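Local coordinates for shikimate dehydrogenase (NADP(+)) (Peptoclostridium difficile, PDB 5DZS), which probably catalyses the reversible NADPH-linked reduction of 3-dehydroshikimate to shikimate in the pathway leading to chorismate and the aromatic amino acids, at residues Y64-M69 and A129-L134; G57-V62 and I241-I246. One frame throughout, in Å; residues are numbered along the deposited sequence.

Contact 1 of 2, residues Y64-M69 and A129-L134; sequences YKERIM and ASKAAL. With SO4 (sulfate ion), chain D.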
ATOM      1  N   TYR B  64     -11.590  18.622   8.460  1.00 20.88           N
ATOM      2  CA  TYR B  64     -11.180  18.687   7.057  1.00 21.25           C
ATOM      3  C   TYR B  64     -11.143  17.372   6.303  1.00 19.21           C
ATOM      4  O   TYR B  64     -10.741  17.376   5.145  1.00 20.89           O
ATOM      5  CB  TYR B  64      -9.770  19.327   6.958  1.00 21.23           C
ATOM      6  CG  TYR B  64      -9.657  20.724   7.551  1.00 21.56           C
ATOM      7  CD1 TYR B  64     -10.598  21.689   7.247  1.00 23.44           C
ATOM      8  CD2 TYR B  64      -8.610  21.084   8.382  1.00 20.11           C
ATOM      9  CE1 TYR B  64     -10.502  22.963   7.771  1.00 24.50           C
ATOM     10  CE2 TYR B  64      -8.502  22.356   8.914  1.00 21.03           C
ATOM     11  CZ  TYR B  64      -9.460  23.285   8.608  1.00 22.57           C
ATOM     12  OH  TYR B  64      -9.408  24.555   9.113  1.00 24.81           O
ATOM     13  N   LYS B  65     -11.575  16.279   6.910  1.00 19.60           N
ATOM     14  CA  LYS B  65     -11.422  14.989   6.226  1.00 20.32           C
ATOM     15  C   LYS B  65     -12.204  14.886   4.912  1.00 23.01           C
ATOM     16  O   LYS B  65     -11.799  14.171   4.011  1.00 23.12           O
ATOM     17  CB  LYS B  65     -11.751  13.826   7.139  1.00 22.08           C
ATOM     18  CG  LYS B  65     -10.890  13.740   8.381  1.00 23.74           C
ATOM     19  CD  LYS B  65     -11.358  12.502   9.161  1.00 28.98           C
ATOM     20  CE  LYS B  65     -10.655  12.254  10.459  1.00 33.94           C
ATOM     21  NZ  LYS B  65     -11.344  11.057  11.047  1.00 35.78           N
ATOM     22  N   GLU B  66     -13.337  15.560   4.829  1.00 21.59           N
ATOM     23  CA  GLU B  66     -14.126  15.575   3.586  1.00 22.78           C
ATOM     24  C   GLU B  66     -13.720  16.718   2.658  1.00 22.96           C
ATOM     25  O   GLU B  66     -13.548  16.514   1.435  1.00 24.62           O
ATOM     26  CB  GLU B  66     -15.640  15.636   3.912  1.00 25.39           C
ATOM     27  CG  GLU B  66     -16.093  14.447   4.745  1.00 28.71           C
ATOM     28  CD  GLU B  66     -17.558  14.441   5.185  1.00 38.78           C
ATOM     29  OE1 GLU B  66     -18.448  14.917   4.452  1.00 43.02           O
ATOM     30  OE2 GLU B  66     -17.818  13.910   6.284  1.00 44.61           O
ATOM     31  N   ARG B  67     -13.565  17.917   3.227  0.50 22.26           N
ATOM     32  CA  ARG B  67     -13.265  19.123   2.440  0.50 24.59           C
ATOM     33  C   ARG B  67     -11.921  19.092   1.737  0.50 23.03           C
ATOM     34  O   ARG B  67     -11.743  19.791   0.742  0.50 24.29           O
ATOM     35  CB  ARG B  67     -13.395  20.425   3.259  0.50 27.28           C
ATOM     36  CG  ARG B  67     -14.798  20.677   3.801  0.50 30.66           C
ATOM     37  CD  ARG B  67     -15.251  22.149   3.769  0.50 34.67           C
ATOM     38  NE  ARG B  67     -14.522  23.113   4.607  0.50 38.12           N
ATOM     39  CZ  ARG B  67     -13.614  23.983   4.153  0.50 39.66           C
ATOM     40  NH1 ARG B  67     -13.027  24.840   4.990  0.50 38.73           N
ATOM     41  NH2 ARG B  67     -13.301  24.016   2.863  0.50 38.55           N
ATOM     42  N   ILE B  68     -10.971  18.310   2.248  1.00 22.39           N
ATOM     43  CA  ILE B  68      -9.671  18.223   1.615  1.00 21.72           C
ATOM     44  C   ILE B  68      -9.669  17.406   0.312  1.00 21.36           C
ATOM     45  O   ILE B  68      -8.776  17.581  -0.525  1.00 20.30           O
ATOM     46  CB  ILE B  68      -8.638  17.606   2.601  1.00 21.30           C
ATOM     47  CG1 ILE B  68      -7.204  17.983   2.199  1.00 22.48           C
ATOM     48  CG2 ILE B  68      -8.777  16.084   2.701  1.00 22.36           C
ATOM     49  CD1 ILE B  68      -6.918  19.457   2.283  1.00 27.86           C
ATOM     50  N   MET B  69     -10.669  16.553   0.121  1.00 21.39           N
ATOM     51  CA  MET B  69     -10.671  15.643  -1.044  1.00 22.03           C
ATOM     52  C   MET B  69     -10.589  16.335  -2.382  1.00 22.61           C
ATOM     53  O   MET B  69      -9.874  15.855  -3.280  1.00 24.67           O
ATOM     54  CB  MET B  69     -11.868  14.693  -0.980  1.00 24.07           C
ATOM     55  CG  MET B  69     -11.817  13.825   0.285  1.00 24.57           C
ATOM     56  SD  MET B  69     -13.087  12.575   0.443  1.00 32.91           S
ATOM     57  CE  MET B  69     -12.741  11.561  -0.977  1.00 35.45           C
ATOM     58  N   ALA B 129     -15.193   9.935  10.409  1.00 36.83           N
ATOM     59  CA  ALA B 129     -15.037   8.807  11.361  1.00 38.51           C
ATOM     60  C   ALA B 129     -16.319   7.987  11.466  1.00 36.73           C
ATOM     61  O   ALA B 129     -16.298   6.754  11.441  1.00 35.14           O
ATOM     62  CB  ALA B 129     -14.604   9.324  12.721  1.00 39.62           C
ATOM     63  N   SER B 130     -17.442   8.684  11.559  1.00 35.49           N
ATOM     64  CA  SER B 130     -18.738   8.062  11.574  1.00 36.49           C
ATOM     65  C   SER B 130     -18.982   7.251  10.295  1.00 36.48           C
ATOM     66  O   SER B 130     -19.555   6.158  10.353  1.00 37.74           O
ATOM     67  CB  SER B 130     -19.809   9.148  11.716  1.00 33.38           C
ATOM     68  OG  SER B 130     -21.120   8.631  11.651  1.00 38.67           O
ATOM     69  N   LYS B 131     -18.554   7.790   9.147  1.00 40.34           N
ATOM     70  CA  LYS B 131     -18.736   7.114   7.861  1.00 40.16           C
ATOM     71  C   LYS B 131     -17.927   5.808   7.801  1.00 40.02           C
ATOM     72  O   LYS B 131     -18.400   4.792   7.274  1.00 39.25           O
ATOM     73  CB  LYS B 131     -18.353   8.042   6.695  1.00 43.42           C
ATOM     74  CG  LYS B 131     -19.319   9.196   6.437  1.00 47.29           C
ATOM     75  CD  LYS B 131     -18.801  10.110   5.328  1.00 51.59           C
ATOM     76  CE  LYS B 131     -19.828  11.147   4.911  1.00 56.81           C
ATOM     77  NZ  LYS B 131     -20.239  12.062   6.010  1.00 58.34           N
ATOM     78  N   ALA B 132     -16.724   5.840   8.359  1.00 36.25           N
ATOM     79  CA  ALA B 132     -15.859   4.662   8.400  1.00 37.49           C
ATOM     80  C   ALA B 132     -16.445   3.616   9.321  1.00 35.61           C
ATOM     81  O   ALA B 132     -16.406   2.426   9.015  1.00 36.63           O
ATOM     82  CB  ALA B 132     -14.468   5.028   8.866  1.00 36.01           C
ATOM     83  N   ALA B 133     -16.940   4.069  10.469  1.00 35.46           N
ATOM     84  CA  ALA B 133     -17.564   3.191  11.446  1.00 32.89           C
ATOM     85  C   ALA B 133     -18.813   2.550  10.863  1.00 35.45           C
ATOM     86  O   ALA B 133     -19.041   1.344  11.045  1.00 36.23           O
ATOM     87  CB  ALA B 133     -17.887   3.954  12.724  1.00 33.29           C
ATOM     88  N   LEU B 134     -19.625   3.344  10.166  1.00 35.42           N
ATOM     89  CA  LEU B 134     -20.801   2.824   9.493  1.00 38.86           C
ATOM     90  C   LEU B 134     -20.370   1.737   8.499  1.00 39.66           C
ATOM     91  O   LEU B 134     -20.938   0.657   8.476  1.00 41.19           O
ATOM     92  CB  LEU B 134     -21.552   3.958   8.775  1.00 41.98           C
ATOM     93  CG  LEU B 134     -22.750   3.600   7.883  1.00 46.50           C
ATOM     94  CD1 LEU B 134     -23.694   4.796   7.756  1.00 47.62           C
ATOM     95  CD2 LEU B 134     -22.321   3.083   6.507  1.00 48.64           C
TER
HETATM   96  S   SO4 D 301     -14.769  15.575   9.384  1.00 38.53           S
HETATM   97  O1  SO4 D 301     -14.820  14.628  10.510  1.00 50.03           O
HETATM   98  O2  SO4 D 301     -15.776  16.664   9.632  1.00 52.95           O
HETATM   99  O3  SO4 D 301     -13.433  16.190   9.220  1.00 32.98           O
HETATM  100  O4  SO4 D 301     -15.141  14.859   8.148  1.00 47.57           O
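Glu-66 and Lys-131 reach for each other from opposite directions and form the salt bridge of this contact, Lys-131 NZ donating to Glu-66 OE2 at 3.1 Å. The ammonium approaches from above the carboxylate plane, 41° out of it, and engages one oxygen: Glu-66 OE1 stays 3.7 Å from Lys-131 NZ. The Glu-66 chain runs extended beyond CG, whereas the lysine is straight up to CE and then kinks (chi4 61°), bringing NZ to OE2 at a tilt to the carboxylate plane. Beside this pair the extended chain of Lys-65 brings NZ to 4.1 Å from Ala-129 CB, a van der Waals approach; the polar partner of that ammonium is Asp-101, in a salt bridge. Between the segments lies a sulfate, probably from the crystallisation liquor. Lys-65 N donates to its O3 at 3.0 Å, with an angle of 158° at the hydrogen, and Gly-128 N bonds the same ion from the start of helix 128-139. CB and CG of Lys-65 also pack against O3, each 3.6 Å away. A type I turn that starts at Glu-66 and ends at Met-69 folds the loop. The helix follows a glycine-rich turn after strand 120-124 of the parallel sheet, as in a Rossmann-type dinucleotide-binding domain. Glu-66 OE2 lies 3.4 Å from sulfate O4, an approach of like charges that Lys-131 would partly offset. One salt bridge, with a sulfate bound beside it in the crystal, thus spans the interdomain cleft between the nucleotide-binding half and a loop of the substrate-binding domain that holds Lys-65, the predicted proton acceptor.

Contact 2 of 2, residues G57-V62 and I241-I246; sequences GVNVTV and IKSQEI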
ATOM      1  N   GLY B  57       4.208  13.607   3.628  1.00 15.68           N
ATOM      2  CA  GLY B  57       2.882  13.124   3.988  1.00 17.29           C
ATOM      3  C   GLY B  57       2.244  13.903   5.096  1.00 16.31           C
ATOM      4  O   GLY B  57       2.959  14.417   5.974  1.00 16.52           O
ATOM      5  N   VAL B  58       0.916  13.939   5.115  1.00 15.93           N
ATOM      6  CA  VAL B  58       0.217  14.531   6.235  1.00 15.84           C
ATOM      7  C   VAL B  58      -0.966  13.676   6.597  1.00 15.36           C
ATOM      8  O   VAL B  58      -1.538  12.978   5.732  1.00 17.97           O
ATOM      9  CB  VAL B  58      -0.271  15.985   6.028  1.00 16.89           C
ATOM     10  CG1 VAL B  58       0.912  16.901   5.742  1.00 17.05           C
ATOM     11  CG2 VAL B  58      -1.295  16.086   4.934  1.00 17.08           C
ATOM     12  N   ASN B  59      -1.317  13.682   7.865  1.00 14.50           N
ATOM     13  CA  ASN B  59      -2.611  13.210   8.280  1.00 14.98           C
ATOM     14  C   ASN B  59      -3.571  14.383   8.282  1.00 15.71           C
ATOM     15  O   ASN B  59      -3.162  15.540   8.393  1.00 15.99           O
ATOM     16  CB  ASN B  59      -2.538  12.596   9.666  1.00 15.82           C
ATOM     17  CG  ASN B  59      -1.793  11.291   9.677  1.00 16.53           C
ATOM     18  OD1 ASN B  59      -0.782  11.151  10.364  1.00 17.64           O
ATOM     19  ND2 ASN B  59      -2.274  10.328   8.917  1.00 17.12           N
ATOM     20  N   VAL B  60      -4.871  14.062   8.191  1.00 16.02           N
ATOM     21  CA  VAL B  60      -5.919  15.087   8.191  1.00 16.88           C
ATOM     22  C   VAL B  60      -6.918  14.664   9.245  1.00 17.29           C
ATOM     23  O   VAL B  60      -7.365  13.480   9.296  1.00 19.06           O
ATOM     24  CB  VAL B  60      -6.603  15.204   6.808  1.00 18.01           C
ATOM     25  CG1 VAL B  60      -7.623  16.332   6.785  1.00 19.50           C
ATOM     26  CG2 VAL B  60      -5.585  15.438   5.726  1.00 18.63           C
ATOM     27  N   THR B  61      -7.275  15.600  10.090  1.00 17.76           N
ATOM     28  CA  THR B  61      -8.286  15.361  11.104  1.00 18.98           C
ATOM     29  C   THR B  61      -9.420  16.390  10.991  1.00 20.43           C
ATOM     30  O   THR B  61      -9.573  17.114   9.978  1.00 20.43           O
ATOM     31  CB  THR B  61      -7.672  15.231  12.507  1.00 21.10           C
ATOM     32  OG1 THR B  61      -8.672  14.783  13.453  1.00 23.45           O
ATOM     33  CG2 THR B  61      -7.066  16.515  12.964  1.00 22.49           C
ATOM     34  N   VAL B  62     -10.287  16.401  11.991  1.00 22.90           N
ATOM     35  CA  VAL B  62     -11.434  17.299  11.962  1.00 24.71           C
ATOM     36  C   VAL B  62     -10.993  18.760  11.850  1.00 23.55           C
ATOM     37  O   VAL B  62     -10.008  19.167  12.475  1.00 24.73           O
ATOM     38  CB  VAL B  62     -12.325  17.062  13.196  1.00 28.96           C
ATOM     39  CG1 VAL B  62     -12.912  15.671  13.138  1.00 32.76           C
ATOM     40  CG2 VAL B  62     -11.557  17.277  14.478  1.00 31.55           C
ATOM     41  N   ILE B 241       0.805   3.800  12.316  1.00 18.71           N
ATOM     42  CA  ILE B 241       1.647   2.785  11.678  1.00 19.23           C
ATOM     43  C   ILE B 241       1.192   2.526  10.236  1.00 17.84           C
ATOM     44  O   ILE B 241       2.038   2.462   9.321  1.00 18.02           O
ATOM     45  CB  ILE B 241       1.687   1.507  12.544  1.00 19.84           C
ATOM     46  CG1 ILE B 241       2.458   1.803  13.836  1.00 20.81           C
ATOM     47  CG2 ILE B 241       2.323   0.336  11.794  1.00 19.48           C
ATOM     48  CD1 ILE B 241       2.321   0.730  14.902  1.00 24.08           C
ATOM     49  N   LYS B 242      -0.108   2.423  10.008  1.00 17.35           N
ATOM     50  CA  LYS B 242      -0.603   2.245   8.653  1.00 18.56           C
ATOM     51  C   LYS B 242      -0.224   3.441   7.775  1.00 18.56           C
ATOM     52  O   LYS B 242       0.151   3.279   6.614  1.00 18.62           O
ATOM     53  CB  LYS B 242      -2.120   2.020   8.666  1.00 19.92           C
ATOM     54  CG  LYS B 242      -2.727   1.751   7.304  1.00 24.30           C
ATOM     55  CD  LYS B 242      -2.213   0.474   6.658  1.00 27.23           C
ATOM     56  CE  LYS B 242      -2.544  -0.799   7.431  1.00 34.96           C
ATOM     57  NZ  LYS B 242      -2.014  -2.071   6.826  1.00 42.28           N
ATOM     58  N   SER B 243      -0.336   4.654   8.326  1.00 17.67           N
ATOM     59  CA  SER B 243       0.070   5.830   7.569  1.00 17.94           C
ATOM     60  C   SER B 243       1.554   5.722   7.180  1.00 17.16           C
ATOM     61  O   SER B 243       1.929   6.039   6.040  1.00 18.09           O
ATOM     62  CB  SER B 243      -0.130   7.124   8.353  1.00 19.06           C
ATOM     63  OG  SER B 243      -1.500   7.412   8.584  1.00 20.69           O
ATOM     64  N   GLN B 244       2.383   5.321   8.141  0.50 17.91           N
ATOM     65  CA  GLN B 244       3.800   5.157   7.888  0.50 18.93           C
ATOM     66  C   GLN B 244       4.082   4.108   6.801  0.50 17.72           C
ATOM     67  O   GLN B 244       4.985   4.284   5.970  0.50 19.15           O
ATOM     68  CB  GLN B 244       4.511   4.834   9.189  0.50 20.39           C
ATOM     69  CG  GLN B 244       4.576   6.022  10.127  0.50 21.17           C
ATOM     70  CD  GLN B 244       5.440   7.140   9.579  0.50 23.01           C
ATOM     71  OE1 GLN B 244       6.237   6.936   8.678  0.50 22.47           O
ATOM     72  NE2 GLN B 244       5.281   8.341  10.134  0.50 24.43           N
ATOM     73  N   GLU B 245       3.291   3.038   6.790  1.00 17.89           N
ATOM     74  CA  GLU B 245       3.454   1.995   5.781  1.00 18.02           C
ATOM     75  C   GLU B 245       3.181   2.596   4.390  1.00 18.26           C
ATOM     76  O   GLU B 245       3.883   2.342   3.432  1.00 19.52           O
ATOM     77  CB  GLU B 245       2.503   0.816   6.016  1.00 18.49           C
ATOM     78  CG  GLU B 245       2.884  -0.047   7.211  1.00 19.37           C
ATOM     79  CD  GLU B 245       1.995  -1.259   7.351  1.00 22.88           C
ATOM     80  OE1 GLU B 245       2.502  -2.315   7.797  1.00 24.02           O
ATOM     81  OE2 GLU B 245       0.813  -1.209   6.997  1.00 27.21           O
ATOM     82  N   ILE B 246       2.130   3.395   4.303  1.00 17.21           N
ATOM     83  CA  ILE B 246       1.770   4.050   3.050  1.00 19.28           C
ATOM     84  C   ILE B 246       2.841   5.044   2.587  1.00 19.57           C
ATOM     85  O   ILE B 246       3.263   5.035   1.425  1.00 21.56           O
ATOM     86  CB  ILE B 246       0.423   4.783   3.202  1.00 20.05           C
ATOM     87  CG1 ILE B 246      -0.706   3.744   3.329  1.00 20.63           C
ATOM     88  CG2 ILE B 246       0.181   5.702   1.996  1.00 23.26           C
ATOM     89  CD1 ILE B 246      -2.010   4.318   3.808  1.00 22.11           C
TER
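Strand 57-60 and helix 233-248 stand apart, their backbones nearest at Asn-59 and Ser-243, whose CA atoms are 7.9 Å from each other. The strand is bonded on both edges, Asn-59 pairing with Gly-5 and Val-7 of the parallel strand 2-8, Val-58 with Ile-88 of the antiparallel strand 87-91 and Val-60 with Asn-86 just before it. The helix bonds are regular, as in Glu-245 N to Ile-241 O at 2.9 Å. Across the gap, two polar side chains do the touching. Asn-59 ND2 donates to Ser-243 OG at 3.0 Å; the hydroxyl lies almost in the amide plane, 4° out of it, and the bond is fairly straight at 160°. Ser-243 points its CB at the strand, and chi1 of -67° sets OG beside its own backbone N, where it also bonds Gln-239 O one turn earlier in the helix. Farther round the helix, Lys-242 forms a salt bridge with Asp-249 of the second subunit. The contact links strand 57-60 to helix 233-248 through one directional bond, and the same hydroxyl also meets Thr-87 OG1 of the neighbouring strand. It lies close to predicted shikimate-binding residues: Thr-61 follows the strand, Gln-239 is on the helix, and Asn-86 accepts from the same amide. The asparagine is held at both ends, its NH2 donating to Ser-243 OG and Asn-86 O while OD1 bonds Tyr-33 OH, its strongest polar partner; together these bonds set the rotation of the amide.

Contact 1 is nested within the chain loop closed by contact 2, and their centres lie 14 Å apart. Strand 57-60 runs through Thr-61 into the loop 64-69, and the two also pack directly: Lys-65 CG lies 3.7 Å from Val-60 O, while Ile-68 CG2 is 4.3 Å from Val-60 CG1. Both contacts border the predicted active site. Between nearest side-chain atoms, Lys-65 of contact 1 is about 3 Å from Asp-101, and in contact 2 Asn-59 is about 5 Å from Asn-86 and Ser-243 about 5 Å from Gln-239. On the cofactor side, the predicted NADP(+)-binding Leu-209 comes within about 4 Å of Ala-129, again between side chains.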